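Local atomic coordinates of flavohemoprotein (Vibrio cholerae O1 biovar El Tor, PDB entry 4EH1), a protein that probably detoxifies nitric oxide by converting it to nitrate with oxygen and NAD(P)H, using a heme domain and the FAD-binding reductase domain present here. Residues F6-T19 with R66-G78. Numbering follows the deposited sequence.
With FAD (flavin-adenine dinucleotide), chain C.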
ATOM      1  N   PHE A   6      -4.393  18.542  -1.406  1.00 36.37           N
ATOM      2  CA  PHE A   6      -3.210  17.723  -1.635  1.00 41.62           C
ATOM      3  C   PHE A   6      -3.580  16.543  -2.490  1.00 38.84           C
ATOM      4  O   PHE A   6      -4.749  16.196  -2.599  1.00 37.53           O
ATOM      5  CB  PHE A   6      -2.619  17.230  -0.312  1.00 42.39           C
ATOM      6  CG  PHE A   6      -1.717  18.226   0.357  1.00 45.05           C
ATOM      7  CD1 PHE A   6      -2.219  19.462   0.781  1.00 36.30           C
ATOM      8  CD2 PHE A   6      -0.377  17.924   0.579  1.00 35.01           C
ATOM      9  CE1 PHE A   6      -1.409  20.376   1.404  1.00 37.28           C
ATOM     10  CE2 PHE A   6       0.455  18.829   1.218  1.00 36.06           C
ATOM     11  CZ  PHE A   6      -0.058  20.082   1.618  1.00 37.19           C
ATOM     12  N   VAL A   7      -2.573  15.904  -3.063  1.00 36.73           N
ATOM     13  CA  VAL A   7      -2.761  14.732  -3.899  1.00 34.11           C
ATOM     14  C   VAL A   7      -1.963  13.568  -3.310  1.00 32.64           C
ATOM     15  O   VAL A   7      -0.821  13.735  -2.872  1.00 34.65           O
ATOM     16  CB  VAL A   7      -2.310  15.024  -5.343  1.00 40.84           C
ATOM     17  CG1 VAL A   7      -2.535  13.820  -6.262  1.00 38.39           C
ATOM     18  CG2 VAL A   7      -3.058  16.237  -5.849  1.00 47.96           C
ATOM     19  N   VAL A   8      -2.590  12.396  -3.271  1.00 38.41           N
ATOM     20  CA  VAL A   8      -1.934  11.183  -2.828  1.00 30.20           C
ATOM     21  C   VAL A   8      -0.917  10.782  -3.905  1.00 31.07           C
ATOM     22  O   VAL A   8      -1.296  10.448  -5.035  1.00 31.71           O
ATOM     23  CB  VAL A   8      -2.943  10.032  -2.655  1.00 36.00           C
ATOM     24  CG1 VAL A   8      -2.228   8.760  -2.202  1.00 34.30           C
ATOM     25  CG2 VAL A   8      -4.067  10.430  -1.691  1.00 28.59           C
ATOM     26  N   ARG A   9       0.366  10.829  -3.560  1.00 31.39           N
ATOM     27  CA  ARG A   9       1.419  10.338  -4.464  1.00 34.35           C
ATOM     28  C   ARG A   9       1.676   8.835  -4.258  1.00 35.46           C
ATOM     29  O   ARG A   9       2.041   8.117  -5.191  1.00 32.06           O
ATOM     30  CB  ARG A   9       2.715  11.101  -4.223  1.00 38.02           C
ATOM     31  CG  ARG A   9       3.775  10.865  -5.295  1.00 49.49           C
ATOM     32  CD  ARG A   9       5.053  11.705  -5.093  1.00 63.01           C
ATOM     33  NE  ARG A   9       5.855  11.263  -3.952  1.00 71.83           N
ATOM     34  CZ  ARG A   9       6.679  10.214  -3.971  1.00 82.06           C
ATOM     35  NH1 ARG A   9       6.809   9.489  -5.084  1.00 86.24           N
ATOM     36  NH2 ARG A   9       7.366   9.877  -2.877  1.00 79.60           N
ATOM     37  N   GLU A  10       1.467   8.368  -3.026  1.00 36.79           N
ATOM     38  CA  GLU A  10       1.814   6.997  -2.639  1.00 38.62           C
ATOM     39  C   GLU A  10       0.858   6.521  -1.576  1.00 34.74           C
ATOM     40  O   GLU A  10       0.489   7.306  -0.701  1.00 29.62           O
ATOM     41  CB  GLU A  10       3.187   6.969  -2.001  1.00 44.82           C
ATOM     42  CG  GLU A  10       4.094   5.998  -2.620  1.00 60.69           C
ATOM     43  CD  GLU A  10       5.021   6.686  -3.559  1.00 74.18           C
ATOM     44  OE1 GLU A  10       5.909   7.413  -3.065  1.00 79.38           O
ATOM     45  OE2 GLU A  10       4.845   6.524  -4.784  1.00 83.93           O
ATOM     46  N   LYS A  11       0.526   5.230  -1.631  1.00 26.62           N
ATOM     47  CA  LYS A  11      -0.360   4.566  -0.685  1.00 28.66           C
ATOM     48  C   LYS A  11       0.260   3.209  -0.333  1.00 27.59           C
ATOM     49  O   LYS A  11       0.129   2.252  -1.072  1.00 35.28           O
ATOM     50  CB  LYS A  11      -1.734   4.373  -1.324  1.00 27.47           C
ATOM     51  CG  LYS A  11      -2.849   4.124  -0.335  1.00 29.98           C
ATOM     52  CD  LYS A  11      -4.230   4.106  -1.005  1.00 29.78           C
ATOM     53  CE  LYS A  11      -5.293   3.671   0.019  1.00 29.07           C
ATOM     54  NZ  LYS A  11      -6.627   3.607  -0.595  1.00 30.50           N
ATOM     55  N   GLN A  12       0.986   3.158   0.776  0.53 27.59           N
ATOM     56  CA  GLN A  12       1.714   1.956   1.149  0.53 29.97           C
ATOM     57  C   GLN A  12       1.069   1.279   2.352  0.53 29.51           C
ATOM     58  O   GLN A  12       0.691   1.936   3.319  0.53 29.56           O
ATOM     59  CB  GLN A  12       3.179   2.273   1.485  0.53 28.40           C
ATOM     60  CG  GLN A  12       4.020   2.751   0.298  0.53 38.53           C
ATOM     61  CD  GLN A  12       4.619   1.612  -0.522  0.53 42.11           C
ATOM     62  OE1 GLN A  12       5.135   0.615   0.018  0.53 37.33           O
ATOM     63  NE2 GLN A  12       4.563   1.763  -1.837  0.53 46.19           N
ATOM     64  N   VAL A  13       0.959  -0.041   2.278  1.00 23.72           N
ATOM     65  CA  VAL A  13       0.474  -0.817   3.401  1.00 25.47           C
ATOM     66  C   VAL A  13       1.579  -0.948   4.414  1.00 27.24           C
ATOM     67  O   VAL A  13       2.648  -1.426   4.105  1.00 27.33           O
ATOM     68  CB  VAL A  13       0.009  -2.209   2.958  1.00 28.00           C
ATOM     69  CG1 VAL A  13      -0.493  -3.023   4.161  1.00 22.90           C
ATOM     70  CG2 VAL A  13      -1.085  -2.056   1.932  1.00 22.70           C
ATOM     71  N   GLU A  14       1.321  -0.510   5.636  1.00 24.42           N
ATOM     72  CA  GLU A  14       2.312  -0.647   6.687  1.00 25.42           C
ATOM     73  C   GLU A  14       2.106  -1.907   7.528  1.00 30.60           C
ATOM     74  O   GLU A  14       3.065  -2.476   7.999  1.00 37.01           O
ATOM     75  CB  GLU A  14       2.308   0.576   7.611  1.00 25.29           C
ATOM     76  CG  GLU A  14       2.571   1.881   6.913  1.00 31.00           C
ATOM     77  CD  GLU A  14       4.007   1.967   6.348  1.00 43.18           C
ATOM     78  OE1 GLU A  14       4.797   1.002   6.518  1.00 46.60           O
ATOM     79  OE2 GLU A  14       4.353   3.021   5.751  1.00 46.84           O
ATOM     80  N   SER A  15       0.858  -2.302   7.757  1.00 26.74           N
ATOM     81  CA  SER A  15       0.566  -3.510   8.547  1.00 28.75           C
ATOM     82  C   SER A  15      -0.878  -3.847   8.267  1.00 26.05           C
ATOM     83  O   SER A  15      -1.473  -3.188   7.419  1.00 25.08           O
ATOM     84  CB  SER A  15       0.822  -3.309  10.048  1.00 27.14           C
ATOM     85  OG  SER A  15       0.162  -2.173  10.568  1.00 22.05           O
ATOM     86  N   ALA A  16      -1.422  -4.880   8.914  1.00 25.98           N
ATOM     87  CA  ALA A  16      -2.791  -5.343   8.622  1.00 25.05           C
ATOM     88  C   ALA A  16      -3.819  -4.206   8.577  1.00 23.51           C
ATOM     89  O   ALA A  16      -4.672  -4.175   7.726  1.00 24.32           O
ATOM     90  CB  ALA A  16      -3.242  -6.397   9.627  1.00 27.26           C
ATOM     91  N   TYR A  17      -3.745  -3.254   9.484  1.00 24.23           N
ATOM     92  CA  TYR A  17      -4.799  -2.242   9.507  1.00 27.29           C
ATOM     93  C   TYR A  17      -4.296  -0.808   9.242  1.00 31.20           C
ATOM     94  O   TYR A  17      -5.084   0.143   9.192  1.00 29.70           O
ATOM     95  CB  TYR A  17      -5.509  -2.309  10.841  1.00 26.60           C
ATOM     96  CG  TYR A  17      -6.042  -3.703  11.130  1.00 28.25           C
ATOM     97  CD1 TYR A  17      -7.037  -4.261  10.342  1.00 26.73           C
ATOM     98  CD2 TYR A  17      -5.548  -4.444  12.191  1.00 32.89           C
ATOM     99  CE1 TYR A  17      -7.535  -5.527  10.586  1.00 34.53           C
ATOM    100  CE2 TYR A  17      -6.058  -5.710  12.473  1.00 36.03           C
ATOM    101  CZ  TYR A  17      -7.049  -6.241  11.665  1.00 39.21           C
ATOM    102  OH  TYR A  17      -7.522  -7.489  11.931  1.00 41.50           O
ATOM    103  N   VAL A  18      -2.992  -0.662   9.063  1.00 27.01           N
ATOM    104  CA  VAL A  18      -2.416   0.659   8.892  1.00 23.24           C
ATOM    105  C   VAL A  18      -1.853   0.818   7.471  1.00 22.15           C
ATOM    106  O   VAL A  18      -1.063  -0.013   6.971  1.00 24.75           O
ATOM    107  CB  VAL A  18      -1.298   0.919   9.896  1.00 28.71           C
ATOM    108  CG1 VAL A  18      -0.607   2.272   9.587  1.00 30.34           C
ATOM    109  CG2 VAL A  18      -1.818   0.863  11.348  1.00 21.39           C
ATOM    110  N   THR A  19      -2.271   1.897   6.843  1.00 23.23           N
ATOM    111  CA  THR A  19      -1.829   2.249   5.505  1.00 25.12           C
ATOM    112  C   THR A  19      -1.298   3.687   5.496  1.00 27.42           C
ATOM    113  O   THR A  19      -1.917   4.582   6.080  1.00 22.64           O
ATOM    114  CB  THR A  19      -2.995   2.047   4.504  1.00 26.93           C
ATOM    115  OG1 THR A  19      -3.152   0.631   4.285  1.00 29.34           O
ATOM    116  CG2 THR A  19      -2.713   2.764   3.128  1.00 21.55           C
ATOM    117  N   ARG A  66       8.555  19.333   1.219  1.00 41.16           N
ATOM    118  CA  ARG A  66       8.060  18.958  -0.104  1.00 41.01           C
ATOM    119  C   ARG A  66       6.819  18.100  -0.046  1.00 36.78           C
ATOM    120  O   ARG A  66       5.882  18.283  -0.816  1.00 38.25           O
ATOM    121  CB  ARG A  66       9.158  18.240  -0.904  1.00 45.68           C
ATOM    122  CG  ARG A  66      10.390  19.099  -1.148  1.00 54.83           C
ATOM    123  CD  ARG A  66      10.126  20.102  -2.258  1.00 74.39           C
ATOM    124  NE  ARG A  66       9.977  19.455  -3.562  1.00 84.96           N
ATOM    125  CZ  ARG A  66       9.384  20.016  -4.613  1.00 88.76           C
ATOM    126  NH1 ARG A  66       8.873  21.240  -4.511  1.00 88.14           N
ATOM    127  NH2 ARG A  66       9.298  19.350  -5.761  1.00 91.58           N
ATOM    128  N   GLU A  67       6.802  17.147   0.864  1.00 33.66           N
ATOM    129  CA  GLU A  67       5.639  16.274   0.963  1.00 35.34           C
ATOM    130  C   GLU A  67       5.403  15.807   2.384  1.00 31.79           C
ATOM    131  O   GLU A  67       6.292  15.879   3.228  1.00 32.67           O
ATOM    132  CB  GLU A  67       5.818  15.063   0.070  1.00 40.19           C
ATOM    133  CG  GLU A  67       6.937  14.198   0.537  1.00 50.30           C
ATOM    134  CD  GLU A  67       7.359  13.173  -0.483  1.00 59.43           C
ATOM    135  OE1 GLU A  67       7.143  13.414  -1.690  1.00 62.35           O
ATOM    136  OE2 GLU A  67       7.911  12.128  -0.067  1.00 61.84           O
ATOM    137  N   TYR A  68       4.187  15.330   2.640  1.00 27.07           N
ATOM    138  CA  TYR A  68       3.832  14.815   3.944  1.00 29.25           C
ATOM    139  C   TYR A  68       3.532  13.318   3.847  1.00 30.01           C
ATOM    140  O   TYR A  68       2.958  12.850   2.866  1.00 33.86           O
ATOM    141  CB  TYR A  68       2.582  15.530   4.463  1.00 32.29           C
ATOM    142  CG  TYR A  68       2.740  17.001   4.821  1.00 31.72           C
ATOM    143  CD1 TYR A  68       3.878  17.472   5.476  1.00 29.63           C
ATOM    144  CD2 TYR A  68       1.736  17.904   4.525  1.00 26.74           C
ATOM    145  CE1 TYR A  68       4.011  18.824   5.820  1.00 31.08           C
ATOM    146  CE2 TYR A  68       1.854  19.257   4.845  1.00 28.45           C
ATOM    147  CZ  TYR A  68       2.981  19.708   5.508  1.00 30.93           C
ATOM    148  OH  TYR A  68       3.088  21.038   5.821  1.00 31.74           O
ATOM    149  N   ARG A  69       3.919  12.561   4.859  1.00 27.75           N
ATOM    150  CA  ARG A  69       3.397  11.210   5.000  1.00 24.68           C
ATOM    151  C   ARG A  69       2.567  11.100   6.298  1.00 28.28           C
ATOM    152  O   ARG A  69       2.999  11.535   7.383  1.00 26.40           O
ATOM    153  CB  ARG A  69       4.511  10.163   4.986  1.00 23.46           C
ATOM    154  CG  ARG A  69       3.996   8.711   5.112  1.00 25.49           C
ATOM    155  CD  ARG A  69       5.129   7.702   5.027  1.00 24.85           C
ATOM    156  NE  ARG A  69       5.767   7.527   6.322  1.00 27.74           N
ATOM    157  CZ  ARG A  69       6.761   6.671   6.543  1.00 31.84           C
ATOM    158  NH1 ARG A  69       7.226   5.921   5.551  1.00 25.71           N
ATOM    159  NH2 ARG A  69       7.279   6.554   7.757  1.00 31.37           N
ATOM    160  N   ILE A  70       1.372  10.534   6.169  1.00 20.63           N
ATOM    161  CA  ILE A  70       0.585  10.153   7.344  1.00 24.29           C
ATOM    162  C   ILE A  70       0.299   8.657   7.278  1.00 24.96           C
ATOM    163  O   ILE A  70       0.393   8.045   6.208  1.00 24.95           O
ATOM    164  CB  ILE A  70      -0.756  10.873   7.398  1.00 23.89           C
ATOM    165  CG1 ILE A  70      -1.548  10.562   6.135  1.00 25.17           C
ATOM    166  CG2 ILE A  70      -0.582  12.427   7.621  1.00 22.64           C
ATOM    167  CD1 ILE A  70      -3.019  11.037   6.254  1.00 27.59           C
ATOM    168  N   SER A  71      -0.072   8.077   8.413  1.00 25.06           N
ATOM    169  CA  SER A  71      -0.293   6.633   8.507  1.00 23.00           C
ATOM    170  C   SER A  71      -1.558   6.384   9.315  1.00 32.47           C
ATOM    171  O   SER A  71      -1.649   6.748  10.503  1.00 22.02           O
ATOM    172  CB  SER A  71       0.894   5.943   9.179  1.00 22.57           C
ATOM    173  OG  SER A  71       2.122   6.340   8.562  1.00 27.69           O
ATOM    174  N   VAL A  72      -2.503   5.717   8.665  1.00 28.79           N
ATOM    175  CA  VAL A  72      -3.885   5.735   9.067  1.00 26.45           C
ATOM    176  C   VAL A  72      -4.388   4.329   9.415  1.00 26.58           C
ATOM    177  O   VAL A  72      -4.349   3.408   8.597  1.00 19.57           O
ATOM    178  CB  VAL A  72      -4.736   6.319   7.915  1.00 25.18           C
ATOM    179  CG1 VAL A  72      -6.205   6.158   8.226  1.00 22.61           C
ATOM    180  CG2 VAL A  72      -4.317   7.808   7.613  1.00 17.74           C
ATOM    181  N   LYS A  73      -4.836   4.164  10.649  1.00 25.26           N
ATOM    182  CA  LYS A  73      -5.384   2.883  11.056  1.00 24.02           C
ATOM    183  C   LYS A  73      -6.881   2.776  10.719  1.00 25.84           C
ATOM    184  O   LYS A  73      -7.665   3.627  11.113  1.00 27.80           O
ATOM    185  CB  LYS A  73      -5.185   2.653  12.537  1.00 22.87           C
ATOM    186  CG  LYS A  73      -5.651   1.223  12.903  1.00 27.31           C
ATOM    187  CD  LYS A  73      -5.728   0.947  14.387  1.00 44.40           C
ATOM    188  CE  LYS A  73      -6.638  -0.287  14.610  1.00 51.77           C
ATOM    189  NZ  LYS A  73      -6.691  -0.764  16.005  1.00 63.90           N
ATOM    190  N   ARG A  74      -7.236   1.749   9.964  0.60 26.13           N
ATOM    191  CA  ARG A  74      -8.625   1.347   9.736  0.60 33.63           C
ATOM    192  C   ARG A  74      -9.273   1.127  11.112  0.60 35.51           C
ATOM    193  O   ARG A  74      -8.991   0.125  11.766  0.60 35.67           O
ATOM    194  CB  ARG A  74      -8.617   0.024   8.951  0.60 35.36           C
ATOM    195  CG  ARG A  74      -9.774  -0.220   8.007  0.60 37.51           C
ATOM    196  CD  ARG A  74      -9.321  -0.943   6.718  0.60 33.88           C
ATOM    197  NE  ARG A  74      -9.039  -2.365   6.881  0.60 32.68           N
ATOM    198  CZ  ARG A  74      -7.868  -2.949   6.614  0.60 34.71           C
ATOM    199  NH1 ARG A  74      -6.831  -2.245   6.153  0.60 31.35           N
ATOM    200  NH2 ARG A  74      -7.733  -4.251   6.800  0.60 37.35           N
ATOM    201  N   GLU A  75     -10.096   2.062  11.583  1.00 33.30           N
ATOM    202  CA  GLU A  75     -10.642   1.915  12.943  1.00 36.49           C
ATOM    203  C   GLU A  75     -11.953   1.134  12.989  1.00 34.32           C
ATOM    204  O   GLU A  75     -12.731   1.150  12.045  1.00 35.21           O
ATOM    205  CB  GLU A  75     -10.756   3.253  13.696  1.00 37.02           C
ATOM    206  CG  GLU A  75     -11.055   3.054  15.207  1.00 79.01           C
ATOM    207  CD  GLU A  75     -10.863   4.305  16.067  1.00 83.35           C
ATOM    208  OE1 GLU A  75      -9.776   4.932  15.987  1.00 85.58           O
ATOM    209  OE2 GLU A  75     -11.796   4.653  16.836  1.00 81.47           O
ATOM    210  N   GLY A  76     -12.163   0.404  14.075  1.00 39.43           N
ATOM    211  CA  GLY A  76     -13.430  -0.276  14.307  1.00 35.04           C
ATOM    212  C   GLY A  76     -13.714  -1.392  13.322  1.00 37.44           C
ATOM    213  O   GLY A  76     -14.865  -1.635  12.964  1.00 37.39           O
ATOM    214  N   VAL A  77     -12.673  -2.083  12.874  1.00 39.09           N
ATOM    215  CA  VAL A  77     -12.894  -3.220  11.987  1.00 38.35           C
ATOM    216  C   VAL A  77     -13.647  -4.315  12.748  1.00 41.65           C
ATOM    217  O   VAL A  77     -13.291  -4.654  13.859  1.00 46.61           O
ATOM    218  CB  VAL A  77     -11.588  -3.796  11.411  1.00 36.37           C
ATOM    219  CG1 VAL A  77     -11.907  -4.988  10.509  1.00 34.01           C
ATOM    220  CG2 VAL A  77     -10.842  -2.738  10.608  1.00 31.47           C
ATOM    221  N   GLY A  78     -14.712  -4.833  12.158  1.00 41.64           N
ATOM    222  CA  GLY A  78     -15.458  -5.916  12.768  1.00 47.29           C
ATOM    223  C   GLY A  78     -16.565  -5.398  13.663  1.00 48.17           C
ATOM    224  O   GLY A  78     -17.363  -6.182  14.192  1.00 47.39           O
TER
HETATM  225  PA  FAD C 301     -15.141   7.615  13.638  1.00 29.10           P
HETATM  226  O1A FAD C 301     -14.918   8.932  14.155  1.00 24.76           O
HETATM  227  O2A FAD C 301     -16.147   7.341  12.670  1.00 20.05           O
HETATM  228  O5B FAD C 301     -15.470   6.709  14.845  1.00 27.54           O
HETATM  229  C5B FAD C 301     -14.897   6.948  16.105  1.00 35.66           C
HETATM  230  C4B FAD C 301     -15.198   5.866  17.126  1.00 42.52           C
HETATM  231  O4B FAD C 301     -16.539   5.934  17.571  1.00 40.60           O
HETATM  232  C3B FAD C 301     -15.010   4.519  16.498  1.00 49.74           C
HETATM  233  O3B FAD C 301     -14.513   3.645  17.480  1.00 56.93           O
HETATM  234  C2B FAD C 301     -16.393   4.101  16.131  1.00 42.70           C
HETATM  235  O2B FAD C 301     -16.439   2.710  16.205  1.00 47.02           O
HETATM  236  C1B FAD C 301     -17.247   4.791  17.154  1.00 41.42           C
HETATM  237  N9A FAD C 301     -18.503   5.197  16.534  1.00 42.10           N
HETATM  238  C8A FAD C 301     -18.651   5.820  15.385  1.00 49.58           C
HETATM  239  N7A FAD C 301     -19.938   6.019  15.104  1.00 50.53           N
HETATM  240  C5A FAD C 301     -20.632   5.503  16.093  1.00 44.76           C
HETATM  241  C6A FAD C 301     -22.047   5.373  16.405  1.00 45.76           C
HETATM  242  N6A FAD C 301     -22.991   5.853  15.584  1.00 43.63           N
HETATM  243  N1A FAD C 301     -22.345   4.751  17.531  1.00 40.74           N
HETATM  244  C2A FAD C 301     -21.421   4.284  18.340  1.00 40.12           C
HETATM  245  N3A FAD C 301     -20.126   4.364  18.121  1.00 42.16           N
HETATM  246  C4A FAD C 301     -19.678   4.950  17.027  1.00 40.78           C
HETATM  247  N1  FAD C 301      -5.246   8.132  13.705  1.00 22.54           N
HETATM  248  C2  FAD C 301      -4.401   7.503  12.891  1.00 32.03           C
HETATM  249  O2  FAD C 301      -4.803   6.548  12.276  1.00 24.52           O
HETATM  250  N3  FAD C 301      -3.148   7.876  12.703  1.00 23.99           N
HETATM  251  C4  FAD C 301      -2.631   8.904  13.304  1.00 25.79           C
HETATM  252  O4  FAD C 301      -1.484   9.193  13.084  1.00 22.99           O
HETATM  253  C4X FAD C 301      -3.489   9.647  14.234  1.00 24.51           C
HETATM  254  N5  FAD C 301      -3.049  10.689  14.898  1.00 31.42           N
HETATM  255  C5X FAD C 301      -3.833  11.337  15.738  1.00 27.16           C
HETATM  256  C6  FAD C 301      -3.323  12.407  16.401  1.00 32.02           C
HETATM  257  C7  FAD C 301      -4.100  13.098  17.279  1.00 31.02           C
HETATM  258  C7M FAD C 301      -3.547  14.262  18.010  1.00 23.45           C
HETATM  259  C8  FAD C 301      -5.483  12.703  17.497  1.00 28.12           C
HETATM  260  C8M FAD C 301      -6.300  13.489  18.450  1.00 30.66           C
HETATM  261  C9  FAD C 301      -6.005  11.631  16.830  1.00 30.00           C
HETATM  262  C9A FAD C 301      -5.219  10.926  15.958  1.00 22.76           C
HETATM  263  N10 FAD C 301      -5.721   9.833  15.271  1.00 28.18           N
HETATM  264  C10 FAD C 301      -4.862   9.178  14.404  1.00 23.07           C
HETATM  265  C1' FAD C 301      -7.111   9.424  15.439  1.00 25.42           C
HETATM  266  C2' FAD C 301      -7.927   9.877  14.228  1.00 28.74           C
HETATM  267  O2' FAD C 301      -7.989  11.279  14.086  1.00 25.96           O
HETATM  268  C3' FAD C 301      -9.380   9.452  14.200  1.00 26.37           C
HETATM  269  O3' FAD C 301     -10.032   9.772  15.399  1.00 22.91           O
HETATM  270  C4' FAD C 301      -9.615   8.008  13.798  1.00 28.67           C
HETATM  271  O4' FAD C 301      -9.005   7.788  12.549  1.00 26.45           O
HETATM  272  C5' FAD C 301     -11.085   7.607  13.748  1.00 27.57           C
HETATM  273  O5' FAD C 301     -11.848   8.321  12.821  1.00 25.75           O
HETATM  274  P   FAD C 301     -12.953   7.693  11.955  1.00 28.08           P
HETATM  275  O1P FAD C 301     -13.620   8.778  11.314  1.00 27.35           O
HETATM  276  O2P FAD C 301     -12.367   6.686  11.156  1.00 28.15           O
HETATM  277  O3P FAD C 301     -13.845   7.024  13.025  1.00 22.61           O
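An antiparallel strand pairing joins Val18 and Thr19 to Val72 and Lys73 in the six-stranded antiparallel beta barrel of the FAD-binding part of the reductase domain. Thr19 and Val72 exchange two backbone hydrogen bonds (Val72 N to Thr19 O 2.9 Å, Thr19 N to Val72 O 3.1 Å), Val18 faces Lys73 as a non-hydrogen-bonded pair, and Arg74 N closes the pairing on Tyr17 O at 2.8 Å. Val18 spreads its methyls along strand 68-73: CG1, anti to the backbone N (chi1 174°), meets Ser71 CB, while CG2 lies against Lys73 CB. Beyond the strand, in one of its two modelled conformers, the Arg74 chain folds back at its middle bonds, which brings the guanidinium to the turn before Val18. In that conformer both terminal nitrogens make weak hydrogen bonds to Ala16 O, and Tyr17 CD1 lies over one guanidinium face, 3.6 Å from Arg74 NH2, with the two planes steeply inclined at 65°. Val77 CG2 also touches Tyr17 CD1. At the other end, Arg9 NE makes a long, weak salt bridge to Glu67 OE1, and Arg9 NH2 also binds Glu10 OE1 at 2.9 Å. The Phe6 and Tyr68 rings are nearly parallel but offset, with little overlap, and meet through Phe6 CE2 and Tyr68 CD2. The paired strand also holds the flavin: Ser71 O accepts from FAD N3 (2.9 Å) and Lys73 N donates to FAD O2, gripping the pyrimidine edge of the isoalloxazine; just past the strand, Glu75 OE2 accepts from the adenosine ribose hydroxyl O3B. Strand 68-73 lies beside strand 18-25, which pairs in turn with strand 4-13; helix 84-92 packs on Thr19, Val72 and Arg74, and Leu101 of strand 98-105 touches both Phe6 and Tyr68.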